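Local coordinates for protein inner kinetochore subunit cnp3 (Schizosaccharomyces pombe, PDB 6O2D) that serves as a CENP-C-family adaptor of the inner kinetochore that binds centromeric DNA and dimerises through its C-terminal cupin domain, at the interface of chains A and B. Sequence-based numbering; all coordinates share one arbitrary frame. Chains: chain A/B, Inner kinetochore subunit cnp3.

The interface of chains A and B. Residues chain A 86, 145-146, 149, 151; chain B 24-26.
This patch belongs to the two-fold dimer interface of the CENP-C cupin domain, where a loop of one chain, B:Trp24 to B:Glu26, meets the C-terminal helix 143-148 of the other, the segment that follows it, and the short loop between strands 78-83 and 87-95 that carries A:His86.

Its core is a cation-pi stack. The side chains of A:Arg149 and B:Trp24 meet end on, and the guanidinium lies over one indole face with the planes 12° apart; NH1 sits 3.5 Å from the centroid of the six-membered ring of B:Trp24. A flat, delocalised cation suits this broad aromatic face. B:Trp24, its CG anti to the backbone N, turns its ring toward chain A, while the extended A:Arg149 chain carries the guanidinium across to it. On the opposite guanidinium face, B:Glu26 CB rests 3.6 Å from A:Arg149 CZ, its aliphatic stem completing a sandwich between two parts of the same loop.

Hydrogen bonds hold the guanidinium at its edge. A:Arg149 NH2 donates to the main-chain O of B:Trp24 at 2.7 Å, approaching nearly along the C=O axis (161°). From its own chain, A:Glu145 OE1 accepts from A:Arg149 NE at 3.0 Å in an almost straight hydrogen bond (174° at H) that is also a salt bridge, using its anti lone pair; a bend at chi2 brings the carboxylate there to orient NE. An alanine in place of A:Arg149 would probably loosen the loop by removing the stack, the carbonyl bond and the charge partner of A:Glu145.

Van der Waals contacts receive the far end of the indole. A:His86 CB lies 3.5 Å from B:Trp24 CZ2, and A:Glu145 CG approaches CZ3 of B:Trp24 at 4.0 Å.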
# COMPACT_ATOMS: atom_id res chain seq x y z
N HIS A 86 -3.37 14.64 6.87
CA HIS A 86 -3.10 13.65 7.91
C HIS A 86 -2.95 12.23 7.37
O HIS A 86 -2.88 11.29 8.16
CB HIS A 86 -4.21 13.67 8.96
CG HIS A 86 -5.58 13.64 8.38
ND1 HIS A 86 -6.25 14.78 8.00
CD2 HIS A 86 -6.41 12.60 8.09
CE1 HIS A 86 -7.43 14.45 7.51
NE2 HIS A 86 -7.55 13.14 7.55
N GLU A 145 -3.86 9.47 16.75
CA GLU A 145 -3.21 10.77 16.66
C GLU A 145 -4.15 11.82 16.10
O GLU A 145 -4.18 12.97 16.57
CB GLU A 145 -1.94 10.67 15.81
CG GLU A 145 -1.18 11.98 15.66
CD GLU A 145 -0.47 12.39 16.92
OE1 GLU A 145 -0.17 13.60 17.07
OE2 GLU A 145 -0.20 11.52 17.77
N ASN A 146 -4.95 11.45 15.09
CA ASN A 146 -5.94 12.38 14.55
C ASN A 146 -6.91 12.84 15.62
O ASN A 146 -7.29 14.02 15.66
CB ASN A 146 -6.70 11.72 13.40
CG ASN A 146 -5.82 11.43 12.22
OD1 ASN A 146 -4.67 11.89 12.16
ND2 ASN A 146 -6.34 10.67 11.27
N ARG A 149 -5.47 15.40 17.90
CA ARG A 149 -5.27 16.67 17.20
C ARG A 149 -6.58 17.39 16.86
O ARG A 149 -6.53 18.50 16.32
CB ARG A 149 -4.47 16.47 15.90
CG ARG A 149 -3.05 15.96 16.10
CD ARG A 149 -2.18 16.21 14.88
NE ARG A 149 -0.79 15.80 15.12
CZ ARG A 149 0.25 16.30 14.47
NH1 ARG A 149 0.08 17.24 13.54
NH2 ARG A 149 1.48 15.88 14.74
N ILE A 151 -9.20 16.18 14.74
CA ILE A 151 -9.55 16.00 13.34
C ILE A 151 -10.74 15.06 13.24
O ILE A 151 -10.70 13.94 13.76
CB ILE A 151 -8.35 15.44 12.56
CG1 ILE A 151 -7.15 16.38 12.67
CG2 ILE A 151 -8.73 15.19 11.12
CD1 ILE A 151 -5.93 15.92 11.87
N TRP B 24 5.08 17.29 9.88
CA TRP B 24 3.75 17.22 10.48
C TRP B 24 3.84 17.31 12.00
O TRP B 24 3.13 16.62 12.74
CB TRP B 24 3.01 15.95 10.05
CG TRP B 24 1.51 16.09 10.11
CD1 TRP B 24 0.75 17.07 9.53
CD2 TRP B 24 0.59 15.20 10.76
NE1 TRP B 24 -0.58 16.85 9.78
CE2 TRP B 24 -0.70 15.71 10.54
CE3 TRP B 24 0.74 14.03 11.51
CZ2 TRP B 24 -1.84 15.10 11.06
CZ3 TRP B 24 -0.39 13.42 12.02
CH2 TRP B 24 -1.67 13.95 11.79
N ASN B 25 4.76 18.16 12.48
CA ASN B 25 4.92 18.40 13.90
C ASN B 25 3.86 19.40 14.34
O ASN B 25 3.82 20.52 13.82
CB ASN B 25 6.32 18.91 14.21
CG ASN B 25 6.62 18.93 15.70
OD1 ASN B 25 6.37 19.92 16.39
ND2 ASN B 25 7.18 17.83 16.20
N GLU B 26 2.99 19.00 15.27
CA GLU B 26 1.87 19.85 15.65
C GLU B 26 2.37 21.16 16.26
O GLU B 26 1.87 22.24 15.94
CB GLU B 26 0.95 19.12 16.62
CG GLU B 26 -0.32 19.89 16.94
CD GLU B 26 -1.07 19.31 18.12
OE1 GLU B 26 -2.29 19.06 17.99
OE2 GLU B 26 -0.44 19.11 19.18